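Long-range contacts in hydroxylase (Rhodococcus sp., PDB 2OR0), which is a putative hydroxylase of the acyl-CoA dehydrogenase family that probably binds flavin and uses reduced flavin with molecular oxygen to oxidise its substrate: residues 262-266 / 344-349; 180-186 / 223-228. All coordinates share one frame; numbering follows the deposited sequence.

Interaction 1: 262-266 / 344-349; sequences VIGIT and AAWRAV
Thr-266, which lies against Ala-348 of the other helix, gives its hydroxyl proton to the carbonyl of its own helix one turn back: OG1 is 2.8 Å from Ile-263 O, tilted 22° out of the carbonyl plane. With OG1 between the backbone N and the carbonyl carbon (chi1 66°), the hydroxyl makes this bond while its flank rests on Ala-348 CB, and CG2 approaches Ala-348 O at 3.6 Å. Threonine suits a buried helix face because its own helix satisfies the hydroxyl and its methyl is left for packing. Val-262, one turn earlier, brings CG1 to Val-349 CG2 at 3.6 Å, the two side chains crossing at a slant. Ile-263 reaches farther: CD1 at its end meets Ala-344 CB at 4.0 Å, and the same residue packs on Leu-312 of helix 292-324. Ala-344, Ala-345 and Ala-348 present only methyl groups, consistent with an axis separation of 9.1 Å at an angle of only 14°. Such a nearly parallel pair, first and third of successive long helices, is typical of the up-and-down helical bundle in the C-terminal domain of the acyl-CoA dehydrogenase fold.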
loop_
_atom_site.group_PDB
_atom_site.type_symbol
_atom_site.label_atom_id
_atom_site.label_comp_id
_atom_site.label_asym_id
_atom_site.label_seq_id
_atom_site.Cartn_x
_atom_site.Cartn_y
_atom_site.Cartn_z
ATOM N N VAL A 262 -1.012 1.132 -6.989
ATOM C CA VAL A 262 -1.973 1.009 -8.085
ATOM C C VAL A 262 -1.669 2.012 -9.233
ATOM O O VAL A 262 -1.686 1.650 -10.408
ATOM C CB VAL A 262 -3.426 1.167 -7.603
ATOM C CG1 VAL A 262 -4.404 1.241 -8.797
ATOM C CG2 VAL A 262 -3.818 -0.021 -6.660
ATOM N N ILE A 263 -1.396 3.271 -8.877
ATOM C CA ILE A 263 -1.072 4.265 -9.883
ATOM C C ILE A 263 0.164 3.902 -10.700
ATOM O O ILE A 263 0.117 3.953 -11.915
ATOM C CB ILE A 263 -1.029 5.714 -9.298
ATOM C CG1 ILE A 263 -2.450 6.089 -8.808
ATOM C CG2 ILE A 263 -0.597 6.680 -10.391
ATOM C CD1 ILE A 263 -2.545 7.359 -7.909
ATOM N N GLY A 264 1.253 3.530 -10.034
ATOM C CA GLY A 264 2.474 3.136 -10.721
ATOM C C GLY A 264 2.318 1.873 -11.545
ATOM O O GLY A 264 2.944 1.724 -12.614
ATOM N N ILE A 265 1.477 0.950 -11.074
ATOM C CA ILE A 265 1.160 -0.221 -11.885
ATOM C C ILE A 265 0.519 0.199 -13.223
ATOM O O ILE A 265 0.859 -0.322 -14.255
ATOM C CB ILE A 265 0.251 -1.255 -11.121
ATOM C CG1 ILE A 265 1.068 -1.956 -10.043
ATOM C CG2 ILE A 265 -0.341 -2.280 -12.094
ATOM C CD1 ILE A 265 0.212 -2.551 -8.858
ATOM N N THR A 266 -0.412 1.135 -13.189
ATOM C CA THR A 266 -1.075 1.545 -14.424
ATOM C C THR A 266 -0.120 2.310 -15.321
ATOM O O THR A 266 -0.231 2.226 -16.526
ATOM C CB THR A 266 -2.369 2.352 -14.173
ATOM O OG1 THR A 266 -2.070 3.615 -13.557
ATOM C CG2 THR A 266 -3.338 1.544 -13.285
ATOM N N ALA A 344 -8.562 8.503 -7.146
ATOM C CA ALA A 344 -7.311 8.350 -7.876
ATOM C C ALA A 344 -7.071 6.887 -8.320
ATOM O O ALA A 344 -6.638 6.653 -9.450
ATOM C CB ALA A 344 -6.125 8.845 -7.057
ATOM N N ALA A 345 -7.315 5.919 -7.426
ATOM C CA ALA A 345 -7.190 4.497 -7.804
ATOM C C ALA A 345 -8.154 4.139 -8.952
ATOM O O ALA A 345 -7.745 3.539 -9.946
ATOM C CB ALA A 345 -7.426 3.574 -6.594
ATOM N N TRP A 346 -9.412 4.536 -8.820
ATOM C CA TRP A 346 -10.423 4.171 -9.786
ATOM C C TRP A 346 -10.152 4.778 -11.190
ATOM O O TRP A 346 -10.294 4.091 -12.211
ATOM C CB TRP A 346 -11.813 4.582 -9.297
ATOM C CG TRP A 346 -12.389 3.604 -8.254
ATOM C CD1 TRP A 346 -12.012 3.475 -6.914
ATOM C CD2 TRP A 346 -13.421 2.624 -8.472
ATOM N NE1 TRP A 346 -12.792 2.496 -6.299
ATOM C CE2 TRP A 346 -13.638 1.950 -7.234
ATOM C CE3 TRP A 346 -14.199 2.266 -9.587
ATOM C CZ2 TRP A 346 -14.596 0.945 -7.089
ATOM C CZ3 TRP A 346 -15.160 1.244 -9.442
ATOM C CH2 TRP A 346 -15.342 0.605 -8.200
ATOM N N ARG A 347 -9.774 6.058 -11.206
ATOM C CA ARG A 347 -9.466 6.796 -12.431
ATOM C C ARG A 347 -8.353 6.095 -13.216
ATOM O O ARG A 347 -8.460 5.915 -14.418
ATOM C CB ARG A 347 -9.076 8.264 -12.096
ATOM C CG ARG A 347 -9.001 9.211 -13.328
ATOM C CD ARG A 347 -8.615 10.652 -12.907
ATOM N NE ARG A 347 -9.502 11.164 -11.851
ATOM C CZ ARG A 347 -9.158 11.339 -10.571
ATOM N NH1 ARG A 347 -7.925 11.080 -10.147
ATOM N NH2 ARG A 347 -10.048 11.784 -9.717
ATOM N N ALA A 348 -7.308 5.701 -12.510
ATOM C CA ALA A 348 -6.117 5.108 -13.099
ATOM C C ALA A 348 -6.439 3.720 -13.631
ATOM O O ALA A 348 -6.070 3.374 -14.757
ATOM C CB ALA A 348 -5.026 5.046 -12.061
ATOM N N VAL A 349 -7.178 2.932 -12.854
ATOM C CA VAL A 349 -7.571 1.604 -13.343
ATOM C C VAL A 349 -8.479 1.662 -14.577
ATOM O O VAL A 349 -8.245 0.923 -15.544
ATOM C CB VAL A 349 -8.153 0.696 -12.241
ATOM C CG1 VAL A 349 -8.559 -0.653 -12.845
ATOM C CG2 VAL A 349 -7.106 0.494 -11.129
#

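Interaction 2: 180-186 / 223-228; sequences PSSLHVI and RTLNAA
His-184 and Leu-225 form an antiparallel hydrogen-bonded pair at the tightly packed centre of this contact. The bond from Leu-225 N to His-184 O is 2.9 Å long and lies in the carbonyl plane; His-184 N returns one to Leu-225 O, which also receives a CA-H contact from Leu-183. Two residues along, Ile-186 N reaches Arg-223 O at 2.8 Å. Ile-186 CD1 is 3.4 Å from the same Arg-223 O, and the side chain also packs on Val-116 and Ile-120 of helix 114-121. Ala-227 CA sits over one face of the His-184 imidazole, and Ala-227 CB is 3.8 Å from His-184 NE2; alanine's small methyl suits this close fit, and ND1 is held by Glu-108.

The two ends, by contrast, are bridged by water. Arg-223, extended from CG to NE, runs past Ile-186 O to a salt bridge between NE and Glu-119, and a water in the guanidinium plane links NH1 to Ile-186 O. At the other end Ala-227 N, 45° above the carbonyl plane, bonds Ser-182 O as the strand turns into a helix. Asn-226, its CG anti to the backbone N (chi1 177°), caps that helix: OD1 accepts weak bonds from Ala-228 N and Lys-229 N, and one from a water whose oxygen is 2.7 Å from Asn-226 OD1. That water also accepts from Ser-182 N, while Asn-226 ND2 rests on Pro-180 CB at 3.5 Å. Replacing this side chain by an alanine's is likely to leave Ala-228 N without its capping oxygen and the water without its acceptor. The chemistry implies division of labour: backbone bonds fix the register, and polar side chains with water finish the ends.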
loop_
_atom_site.group_PDB
_atom_site.type_symbol
_atom_site.label_atom_id
_atom_site.label_comp_id
_atom_site.label_asym_id
_atom_site.label_seq_id
_atom_site.Cartn_x
_atom_site.Cartn_y
_atom_site.Cartn_z
ATOM N N PRO A 180 -9.469 -0.972 25.328
ATOM C CA PRO A 180 -9.860 -0.596 23.956
ATOM C C PRO A 180 -10.902 -1.553 23.347
ATOM O O PRO A 180 -11.005 -2.706 23.770
ATOM C CB PRO A 180 -8.548 -0.721 23.166
ATOM C CG PRO A 180 -7.478 -0.556 24.152
ATOM C CD PRO A 180 -8.009 -1.184 25.424
ATOM N N SER A 181 -11.657 -1.063 22.367
ATOM C CA SER A 181 -12.575 -1.870 21.569
ATOM C C SER A 181 -11.868 -2.629 20.395
ATOM O O SER A 181 -12.182 -3.797 20.103
ATOM C CB SER A 181 -13.698 -0.957 21.079
ATOM O OG SER A 181 -14.318 -1.441 19.905
ATOM N N SER A 182 -10.905 -1.970 19.744
ATOM C CA SER A 182 -10.131 -2.573 18.649
ATOM C C SER A 182 -8.632 -2.295 18.813
ATOM O O SER A 182 -8.249 -1.262 19.358
ATOM C CB SER A 182 -10.615 -2.019 17.302
ATOM O OG SER A 182 -10.679 -0.582 17.346
ATOM N N LEU A 183 -7.788 -3.190 18.313
ATOM C CA LEU A 183 -6.346 -3.034 18.451
ATOM C C LEU A 183 -5.633 -3.222 17.142
ATOM O O LEU A 183 -6.165 -3.886 16.234
ATOM C CB LEU A 183 -5.770 -4.093 19.407
ATOM C CG LEU A 183 -6.279 -4.231 20.858
ATOM C CD1 LEU A 183 -5.711 -5.518 21.457
ATOM C CD2 LEU A 183 -5.880 -3.044 21.731
ATOM N N HIS A 184 -4.425 -2.650 17.076
ATOM C CA HIS A 184 -3.343 -3.148 16.249
ATOM C C HIS A 184 -2.335 -3.879 17.147
ATOM O O HIS A 184 -1.908 -3.348 18.187
ATOM C CB HIS A 184 -2.640 -1.997 15.504
ATOM C CG HIS A 184 -3.514 -1.267 14.523
ATOM N ND1 HIS A 184 -3.132 -0.082 13.919
ATOM C CD2 HIS A 184 -4.753 -1.543 14.047
ATOM C CE1 HIS A 184 -4.092 0.332 13.110
ATOM N NE2 HIS A 184 -5.089 -0.530 13.173
ATOM N N VAL A 185 -1.949 -5.096 16.768
ATOM C CA VAL A 185 -1.095 -5.936 17.628
ATOM C C VAL A 185 0.129 -6.403 16.847
ATOM O O VAL A 185 0.046 -6.642 15.633
ATOM C CB VAL A 185 -1.890 -7.171 18.207
ATOM C CG1 VAL A 185 -3.059 -6.711 19.064
ATOM C CG2 VAL A 185 -2.389 -8.110 17.087
ATOM N N ILE A 186 1.268 -6.514 17.522
ATOM C CA ILE A 186 2.497 -6.969 16.865
ATOM C C ILE A 186 2.877 -8.368 17.369
ATOM O O ILE A 186 2.901 -8.603 18.587
ATOM C CB ILE A 186 3.669 -5.964 17.081
ATOM C CG1 ILE A 186 3.367 -4.624 16.404
ATOM C CG2 ILE A 186 4.983 -6.505 16.547
ATOM C CD1 ILE A 186 3.154 -3.497 17.406
ATOM N N ARG A 223 3.085 -4.231 23.021
ATOM C CA ARG A 223 3.076 -4.626 21.600
ATOM C C ARG A 223 1.733 -4.369 20.934
ATOM O O ARG A 223 1.429 -4.940 19.890
ATOM C CB ARG A 223 3.455 -6.099 21.439
ATOM C CG ARG A 223 4.932 -6.356 21.606
ATOM C CD ARG A 223 5.206 -7.788 21.321
ATOM N NE ARG A 223 6.567 -8.182 21.637
ATOM C CZ ARG A 223 6.973 -9.454 21.706
ATOM N NH1 ARG A 223 6.110 -10.455 21.488
ATOM N NH2 ARG A 223 8.247 -9.729 21.986
ATOM N N THR A 224 0.933 -3.501 21.536
ATOM C CA THR A 224 -0.361 -3.150 20.997
ATOM C C THR A 224 -0.516 -1.630 20.896
ATOM O O THR A 224 0.181 -0.877 21.596
ATOM C CB THR A 224 -1.535 -3.750 21.830
ATOM O OG1 THR A 224 -1.789 -2.950 22.982
ATOM C CG2 THR A 224 -1.248 -5.175 22.276
ATOM N N LEU A 225 -1.398 -1.200 20.000
ATOM C CA LEU A 225 -1.940 0.150 20.001
ATOM C C LEU A 225 -3.448 0.036 19.916
ATOM O O LEU A 225 -3.977 -0.913 19.338
ATOM C CB LEU A 225 -1.422 0.972 18.814
ATOM C CG LEU A 225 0.083 1.278 18.797
ATOM C CD1 LEU A 225 0.602 1.784 17.431
ATOM C CD2 LEU A 225 0.474 2.261 19.955
ATOM N N ASN A 226 -4.136 0.995 20.514
ATOM C CA ASN A 226 -5.556 1.127 20.368
ATOM C C ASN A 226 -5.847 1.660 18.936
ATOM O O ASN A 226 -5.393 2.762 18.576
ATOM C CB ASN A 226 -6.028 2.084 21.462
ATOM C CG ASN A 226 -7.479 2.380 21.410
ATOM O OD1 ASN A 226 -8.122 2.324 20.352
ATOM N ND2 ASN A 226 -8.034 2.719 22.568
ATOM N N ALA A 227 -6.592 0.890 18.132
ATOM C CA ALA A 227 -6.847 1.246 16.716
ATOM C C ALA A 227 -7.594 2.558 16.530
ATOM O O ALA A 227 -7.321 3.268 15.571
ATOM C CB ALA A 227 -7.586 0.123 15.965
ATOM N N ALA A 228 -8.545 2.864 17.411
ATOM C CA ALA A 228 -9.268 4.142 17.325
ATOM C C ALA A 228 -8.360 5.353 17.608
ATOM O O ALA A 228 -8.500 6.401 16.976
ATOM C CB ALA A 228 -10.492 4.159 18.230
HETATM O O HOH W 1 -10.552 1.083 20.448
HETATM O O HOH W 2 3.400 -10.447 20.532
#

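Interaction 2 comes first along the chain and closes before interaction 1 opens, so the two are in series. Their centres lie 31 Å apart, the nearest atoms about 20 Å, on opposite sides of the centre of the chain, and they share no helix or strand. Residues 180-186 and 223-228 join strand 182-188 to strand 224-226 in the mixed beta sheet, where strand 163-170 takes the other side of 182-188; 262-266 and 344-349 pair helix 250-277 with helix 331-356. One contact thus builds the beta portion and leads into helix 227-232, and the other builds the helical C-terminal portion, the two parts expected of an acyl-CoA dehydrogenase fold.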